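Local coordinates for AbiEi antitoxin C-terminal domain-containing protein (Mycobacterium tuberculosis, PDB 1ZEL) that is of unknown function but probably binds DNA through winged helix-turn-helix features and carries a domain related to the AbiEi antitoxins, at residues L207-L210 and V211-S215; L186-Q189 and I190-P194; A234-L237 and L238-G242; R168-L171 and V172-A175. One frame throughout, in Å; residues are numbered along the deposited sequence.

In the fold
All four contacts are local, each running along one continuous piece of chain inside the AbiEi-type region, and they come in the order 4, 2, 1, 3. Contacts 1, 2 and 3 lie at or near the C-terminal ends of helices 207-212, 183-192 and 228-240, and all three touch one another, chiefly through L187, L210, V211 and L237. Contacts 1 and 3 have centres about 9 Å apart, contacts 2 and 3 about 12 Å. Contact 4 belongs to the surface loop between helices 161-166 and 183-192, its centre about 18 Å from contact 1, so three helix ends form one packed core beside the sodium site, apart from the exposed loop.

Contact 1: residues L207-L210 and V211-S215; sequences LDDL and VADCS. With NA (sodium ion), chain C; FMT (formic acid), chain J.
D209 and D213 meet across a sodium ion at the end of helix 207-212. D209 holds it twice, by its backbone O at 2.5 Å and its side-chain OD1 at 2.2 Å from the sodium. D213 takes hold with both carboxylate oxygens, OD1 at 2.3 Å and OD2 at 2.5 Å from the metal. The two carboxylate planes stand 72° apart, one set across the other, and the shared cation would offset the charge of two acids packed this close. D209 reaches the ion because its CG swings anti to the backbone N (chi1 -164°), which lays the carboxylate beside its own carbonyl. R167 is the third residue of the site, and Y115 OH gives D213 OD2 a hydrogen bond as well. The backbone between the two acids is the last turn of helix 207-212: V211 N and A212 N still bond to L207 O and D208 O in the i to i+4 pattern, but D213 N turns back to L210 O at 2.9 Å, three residues away. With the chain turned in this way, the D213 side chain points back toward D209. Behind the turn, L210 CD1 packs 4.1 Å from C214 SG, both against helix 183-192. Just beyond, S215 is the N-cap of helix 216-223: its OG accepts a weak bond from R218 N and donates to a formic acid molecule, probably from the crystallisation liquor.

Contact 2: residues L186-Q189 and I190-P194; sequences LLVQ and IATRP
I190 packs its side chain against L186, one helical turn back near the end of helix 183-192. The apolar contact comes first: methyl CG2 of I190 packs 3.8 Å from CD1 of L186, the two side chains slanting across each other. CG1 of I190 stands between its backbone N and carbonyl carbon (chi1 67°), and from there it lies over the backbone oxygens of the preceding turn, 3.3 Å from L187 O. The faces turned to neighbouring helices are hydrocarbon too, with L187 against A234, V188 against L219, L222 and L223, and I190 against W200 and L203.

Backbone bonds carry the helix to its end. I190 N, A191 N and R193 N reach L186 O, L187 O and Q189 O in regular i to i+4 fashion, and R193 is the first residue to leave helical angles.

Side-chain polar bonds make up the third group. T192 gives two bonds to one acceptor, V188 O: its N at 2.8 Å and its OG1 also at 2.8 Å from that oxygen, arriving from opposite faces of the carbonyl plane. The hydroxyl is turned back to its own helix by a chi1 of -61°. Q189, also buried, runs its chain out to an amide whose OE1 accepts from G106 N, while NE2 pairs with S196 OG.

Chemically, then, the T192 hydroxyl spends its proton on its own helix, the buried amide of Q189 has partners at both ends, and the helix meets its neighbouring helices mainly through hydrocarbon, with A191 O, which accepts from R233 NE, as a polar exception.

Contact 3: residues A234-L237 and L238-G242; sequences ASYL and LDSGG
This is a contact within the last turns of helix 228-240, where S240 folds back on Y236 just before the chain leaves the helix through a Schellman motif. Two donors of S240 converge on the Y236 carbonyl: OG lies 2.8 Å from Y236 O, and S240 N, on the opposite face of the carbonyl plane, makes a nearly straight bond to the same oxygen (167° at the hydrogen). The serine hydroxyl comes back this way because OG is set beside its own backbone N (chi1 -58°). S240 OG also sits over one face of the Y236 ring, 3.5 Å above its plane and shifted toward the rim, with Y236 CE2 its closest ring atom, 3.5 Å from S240 OG. A chi1 of -178° extends the ring away from the backbone N, and its far end is tied by a hydrogen bond from OH to D285 OD2, on strand 283-285.

One residue on, G241 N bonds to L237 O at 2.8 Å, and G242 N reaches D239 O at 2.9 Å. G242 has positive phi, as the C-prime residue of the motif, and E243 N completes it by bonding to L238 O. D239 OD2 is hydrogen-bonded to Y281 OH.

Around this end of the helix, L237 packs on L187 and I190 of helix 183-192, L238 on V211 of helix 207-212, and S235 on L250 and L251 of helix 244-251. Y236 touches V289, and S240 V288, of helix 288-296.

Contact 4: residues R168-L171 and V172-A175; sequences RLDL and VAWA
D170 starts a tight turn of backbone, extended at L169 and D170 and then curling so that W174 N comes back to D170 O in a weak bond of 3.3 Å. R168 ends helix 161-166 in a Schellman motif with positive phi. Inside the curl, OD2 of D170 takes two backbone donors, V172 N at 2.9 Å and A173 N at 2.6 Å from it. They approach from opposite faces of the carboxylate plane, A173 on the anti side and V172 from well above the plane. A chi1 of -177° puts the carboxylate on the carbonyl side, beside the chain that follows. W174 folds its side chain toward the start of the turn: its CB packs 3.7 Å from L169 CB, and the indole brings its edge to the D170 carbonyl, with CD1 3.3 Å from D170 O. A175 CB covers one face of the ring. Further out, the indole touches L164 of helix 161-166 and H112 and L113 of helix 106-113, so the loop packs on both helices. An aspartate oxygen shared by the second and third following N-H groups, together with a weak main-chain bond to the fourth, is an Asx turn within the wider Asx motif.

Contact 1: residues L207-L210 and V211-S215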
# COMPACT_ATOMS: atom_id res chain seq x y z
N LEU A 207 -0.83 17.77 -6.26
CA LEU A 207 -1.81 17.35 -7.26
C LEU A 207 -1.34 17.61 -8.68
O LEU A 207 -1.65 16.83 -9.56
CB LEU A 207 -3.18 18.02 -7.04
CG LEU A 207 -3.95 17.58 -5.80
CD1 LEU A 207 -5.25 18.32 -5.75
CD2 LEU A 207 -4.20 16.04 -5.86
N ASP A 208 -0.63 18.71 -8.92
CA ASP A 208 -0.15 18.97 -10.29
C ASP A 208 0.74 17.81 -10.78
O ASP A 208 0.59 17.30 -11.92
CB ASP A 208 0.62 20.30 -10.36
CG ASP A 208 1.72 20.45 -9.29
OD1 ASP A 208 1.97 19.56 -8.43
OD2 ASP A 208 2.36 21.51 -9.30
N ASP A 209 1.61 17.36 -9.88
CA ASP A 209 2.54 16.27 -10.13
C ASP A 209 1.76 14.99 -10.45
O ASP A 209 2.06 14.30 -11.42
CB ASP A 209 3.44 16.08 -8.90
CG ASP A 209 4.70 15.24 -9.18
OD1 ASP A 209 4.86 14.70 -10.30
OD2 ASP A 209 5.54 15.15 -8.26
N LEU A 210 0.76 14.68 -9.63
CA LEU A 210 -0.06 13.47 -9.85
C LEU A 210 -0.79 13.49 -11.19
O LEU A 210 -0.71 12.54 -12.00
CB LEU A 210 -1.06 13.33 -8.69
CG LEU A 210 -2.24 12.36 -8.81
CD1 LEU A 210 -1.81 10.93 -8.98
CD2 LEU A 210 -3.13 12.47 -7.58
N VAL A 211 -1.45 14.61 -11.45
CA VAL A 211 -2.31 14.77 -12.61
C VAL A 211 -1.52 14.68 -13.92
O VAL A 211 -1.97 14.07 -14.87
CB VAL A 211 -3.09 16.11 -12.50
CG1 VAL A 211 -3.70 16.51 -13.84
CG2 VAL A 211 -4.18 15.98 -11.44
N ALA A 212 -0.34 15.29 -13.95
CA ALA A 212 0.57 15.15 -15.08
C ALA A 212 0.97 13.69 -15.40
O ALA A 212 1.36 13.38 -16.52
CB ALA A 212 1.83 16.00 -14.87
N ASP A 213 0.85 12.79 -14.42
CA ASP A 213 1.24 11.38 -14.60
C ASP A 213 0.10 10.46 -14.97
O ASP A 213 0.34 9.26 -15.11
CB ASP A 213 1.90 10.82 -13.33
CG ASP A 213 3.16 11.57 -12.95
OD1 ASP A 213 3.73 12.25 -13.82
OD2 ASP A 213 3.59 11.53 -11.77
N CYS A 214 -1.11 11.00 -15.10
CA CYS A 214 -2.29 10.18 -15.37
C CYS A 214 -2.65 10.28 -16.83
O CYS A 214 -2.71 11.37 -17.39
CB CYS A 214 -3.50 10.65 -14.56
SG CYS A 214 -3.31 10.39 -12.81
N SER A 215 -2.89 9.12 -17.43
CA SER A 215 -3.47 9.05 -18.76
C SER A 215 -4.99 9.10 -18.59
O SER A 215 -5.58 8.35 -17.78
CB SER A 215 -3.02 7.75 -19.41
OG SER A 215 -4.01 7.28 -20.29
NA NA C . 4.40 13.80 -12.31
C FMT J . -2.82 4.12 -21.44
O1 FMT J . -3.61 3.22 -21.14
O2 FMT J . -3.16 5.26 -21.77

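Contact 2: residues L186-Q189 and I190-P194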
# COMPACT_ATOMS: atom_id res chain seq x y z
N LEU A 186 -4.67 5.30 -8.11
CA LEU A 186 -4.63 6.10 -6.90
C LEU A 186 -5.63 7.25 -6.97
O LEU A 186 -6.42 7.44 -6.04
CB LEU A 186 -3.22 6.67 -6.69
CG LEU A 186 -3.11 7.69 -5.56
CD1 LEU A 186 -3.42 7.09 -4.17
CD2 LEU A 186 -1.75 8.27 -5.63
N LEU A 187 -5.64 7.97 -8.08
CA LEU A 187 -6.50 9.14 -8.20
C LEU A 187 -7.95 8.66 -8.14
O LEU A 187 -8.80 9.27 -7.47
CB LEU A 187 -6.23 9.90 -9.50
CG LEU A 187 -6.87 11.28 -9.66
CD1 LEU A 187 -5.99 12.19 -10.53
CD2 LEU A 187 -8.31 11.12 -10.26
N VAL A 188 -8.26 7.59 -8.86
CA VAL A 188 -9.64 7.09 -8.84
C VAL A 188 -10.03 6.60 -7.44
O VAL A 188 -11.16 6.81 -7.00
CB VAL A 188 -9.89 6.02 -9.91
CG1 VAL A 188 -11.28 5.42 -9.74
CG2 VAL A 188 -9.74 6.67 -11.31
N GLN A 189 -9.09 6.00 -6.74
CA GLN A 189 -9.36 5.52 -5.39
C GLN A 189 -9.77 6.68 -4.50
O GLN A 189 -10.80 6.63 -3.82
CB GLN A 189 -8.13 4.85 -4.78
CG GLN A 189 -8.39 4.35 -3.35
CD GLN A 189 -7.13 4.21 -2.53
OE1 GLN A 189 -6.09 3.87 -3.06
NE2 GLN A 189 -7.23 4.46 -1.23
N ILE A 190 -8.96 7.73 -4.49
CA ILE A 190 -9.20 8.81 -3.54
C ILE A 190 -10.40 9.70 -3.96
O ILE A 190 -11.03 10.34 -3.12
CB ILE A 190 -7.90 9.60 -3.32
CG1 ILE A 190 -7.51 10.35 -4.59
CG2 ILE A 190 -6.74 8.63 -2.99
CD1 ILE A 190 -6.28 11.27 -4.40
N ALA A 191 -10.71 9.74 -5.26
CA ALA A 191 -11.94 10.41 -5.73
C ALA A 191 -13.18 9.58 -5.35
O ALA A 191 -14.21 10.12 -4.91
CB ALA A 191 -11.89 10.63 -7.25
N THR A 192 -13.08 8.27 -5.52
CA THR A 192 -14.22 7.39 -5.24
C THR A 192 -14.54 7.37 -3.75
O THR A 192 -15.74 7.46 -3.36
CB THR A 192 -13.97 5.95 -5.76
OG1 THR A 192 -13.79 5.99 -7.18
CG2 THR A 192 -15.13 5.01 -5.42
N ARG A 193 -13.49 7.24 -2.94
CA ARG A 193 -13.66 7.14 -1.49
C ARG A 193 -12.62 8.01 -0.79
O ARG A 193 -11.62 7.49 -0.34
CB ARG A 193 -13.51 5.67 -1.04
CG ARG A 193 -14.75 4.81 -1.37
CD ARG A 193 -14.54 3.36 -1.08
NE ARG A 193 -15.37 2.53 -1.95
CZ ARG A 193 -15.56 1.22 -1.78
NH1 ARG A 193 -14.99 0.59 -0.76
NH2 ARG A 193 -16.32 0.56 -2.64
N PRO A 194 -12.85 9.33 -0.74
CA PRO A 194 -11.86 10.20 -0.12
C PRO A 194 -11.49 9.81 1.31
O PRO A 194 -10.39 10.08 1.73
CB PRO A 194 -12.52 11.58 -0.16
CG PRO A 194 -13.51 11.48 -1.30
CD PRO A 194 -13.98 10.08 -1.31

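Contact 3: residues A234-L237 and L238-G242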
# COMPACT_ATOMS: atom_id res chain seq x y z
N ALA A 234 -13.02 13.05 -9.44
CA ALA A 234 -11.79 12.78 -10.20
C ALA A 234 -11.52 13.90 -11.18
O ALA A 234 -10.38 14.31 -11.39
CB ALA A 234 -11.90 11.44 -10.95
N SER A 235 -12.59 14.38 -11.81
CA SER A 235 -12.47 15.45 -12.78
C SER A 235 -12.05 16.75 -12.12
O SER A 235 -11.22 17.50 -12.66
CB SER A 235 -13.76 15.63 -13.57
OG SER A 235 -14.10 14.42 -14.20
N TYR A 236 -12.60 17.02 -10.93
CA TYR A 236 -12.19 18.15 -10.12
C TYR A 236 -10.71 18.08 -9.66
O TYR A 236 -10.04 19.11 -9.56
CB TYR A 236 -13.08 18.24 -8.88
CG TYR A 236 -12.76 19.42 -8.00
CD1 TYR A 236 -13.03 20.71 -8.42
CD2 TYR A 236 -12.21 19.24 -6.73
CE1 TYR A 236 -12.75 21.81 -7.61
CE2 TYR A 236 -11.92 20.34 -5.92
CZ TYR A 236 -12.19 21.62 -6.37
OH TYR A 236 -11.92 22.70 -5.56
N LEU A 237 -10.23 16.87 -9.37
CA LEU A 237 -8.78 16.69 -9.10
C LEU A 237 -7.92 17.06 -10.32
O LEU A 237 -6.89 17.74 -10.18
CB LEU A 237 -8.49 15.25 -8.59
CG LEU A 237 -9.00 14.93 -7.16
CD1 LEU A 237 -8.79 13.45 -6.83
CD2 LEU A 237 -8.34 15.80 -6.07
N LEU A 238 -8.36 16.69 -11.52
CA LEU A 238 -7.63 17.13 -12.71
C LEU A 238 -7.56 18.65 -12.77
O LEU A 238 -6.51 19.20 -13.06
CB LEU A 238 -8.23 16.57 -14.00
CG LEU A 238 -8.13 15.06 -14.23
CD1 LEU A 238 -8.53 14.68 -15.65
CD2 LEU A 238 -6.74 14.55 -13.94
N ASP A 239 -8.71 19.29 -12.52
CA ASP A 239 -8.85 20.74 -12.53
C ASP A 239 -7.89 21.34 -11.50
O ASP A 239 -7.10 22.23 -11.82
CB ASP A 239 -10.31 21.10 -12.21
CG ASP A 239 -10.66 22.55 -12.54
OD1 ASP A 239 -10.17 23.43 -11.84
OD2 ASP A 239 -11.42 22.79 -13.51
N SER A 240 -7.96 20.82 -10.28
CA SER A 240 -7.10 21.24 -9.18
C SER A 240 -5.60 21.04 -9.44
O SER A 240 -4.77 21.79 -8.91
CB SER A 240 -7.52 20.50 -7.90
OG SER A 240 -8.90 20.78 -7.62
N GLY A 241 -5.25 20.05 -10.27
CA GLY A 241 -3.86 19.83 -10.68
C GLY A 241 -3.49 20.64 -11.89
O GLY A 241 -2.50 20.35 -12.57
N GLY A 242 -4.30 21.65 -12.17
CA GLY A 242 -4.03 22.60 -13.24
C GLY A 242 -4.50 22.20 -14.62
O GLY A 242 -4.04 22.77 -15.60

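Contact 4: residues R168-L171 and V172-A175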
# COMPACT_ATOMS: atom_id res chain seq x y z
N ARG A 168 11.99 7.84 -13.49
CA ARG A 168 13.23 7.28 -12.92
C ARG A 168 12.92 6.32 -11.78
O ARG A 168 13.70 6.22 -10.83
CB ARG A 168 14.23 8.37 -12.44
CG ARG A 168 14.33 9.64 -13.28
CD ARG A 168 14.64 9.38 -14.74
NE ARG A 168 14.37 10.58 -15.56
CZ ARG A 168 14.18 10.57 -16.88
NH1 ARG A 168 14.22 9.42 -17.55
NH2 ARG A 168 13.93 11.71 -17.52
N LEU A 169 11.80 5.61 -11.88
CA LEU A 169 11.44 4.60 -10.89
C LEU A 169 11.78 3.21 -11.43
O LEU A 169 11.67 2.93 -12.63
CB LEU A 169 9.97 4.71 -10.47
CG LEU A 169 9.59 6.07 -9.83
CD1 LEU A 169 8.10 6.17 -9.54
CD2 LEU A 169 10.37 6.30 -8.54
N ASP A 170 12.23 2.34 -10.54
CA ASP A 170 12.68 1.04 -10.94
C ASP A 170 11.45 0.26 -11.38
O ASP A 170 10.42 0.28 -10.68
CB ASP A 170 13.35 0.32 -9.77
CG ASP A 170 13.88 -1.02 -10.19
OD1 ASP A 170 15.04 -1.07 -10.62
OD2 ASP A 170 13.14 -2.01 -10.14
N LEU A 171 11.56 -0.40 -12.53
CA LEU A 171 10.39 -1.09 -13.11
C LEU A 171 9.76 -2.08 -12.15
O LEU A 171 8.54 -2.30 -12.16
CB LEU A 171 10.77 -1.78 -14.42
CG LEU A 171 10.92 -0.87 -15.65
CD1 LEU A 171 11.51 -1.63 -16.86
CD2 LEU A 171 9.57 -0.26 -16.01
N VAL A 172 10.60 -2.68 -11.30
CA VAL A 172 10.15 -3.72 -10.39
C VAL A 172 10.19 -3.32 -8.92
O VAL A 172 9.29 -3.71 -8.16
CB VAL A 172 10.94 -5.04 -10.62
CG1 VAL A 172 10.60 -6.09 -9.54
CG2 VAL A 172 10.65 -5.56 -12.03
N ALA A 173 11.16 -2.51 -8.51
CA ALA A 173 11.35 -2.26 -7.07
C ALA A 173 10.95 -0.88 -6.55
O ALA A 173 11.26 -0.50 -5.37
CB ALA A 173 12.78 -2.54 -6.72
N TRP A 174 10.23 -0.12 -7.38
CA TRP A 174 9.82 1.24 -7.00
C TRP A 174 8.95 1.30 -5.73
O TRP A 174 9.00 2.29 -5.01
CB TRP A 174 9.15 1.96 -8.19
CG TRP A 174 7.80 1.41 -8.51
CD1 TRP A 174 7.49 0.31 -9.27
CD2 TRP A 174 6.56 1.91 -8.01
NE1 TRP A 174 6.13 0.11 -9.27
CE2 TRP A 174 5.54 1.08 -8.51
CE3 TRP A 174 6.23 2.97 -7.17
CZ2 TRP A 174 4.19 1.29 -8.19
CZ3 TRP A 174 4.88 3.20 -6.88
CH2 TRP A 174 3.88 2.35 -7.39
N ALA A 175 8.17 0.24 -5.47
CA ALA A 175 7.38 0.12 -4.21
C ALA A 175 7.94 -1.03 -3.34
O ALA A 175 7.17 -1.79 -2.70
CB ALA A 175 5.87 -0.08 -4.49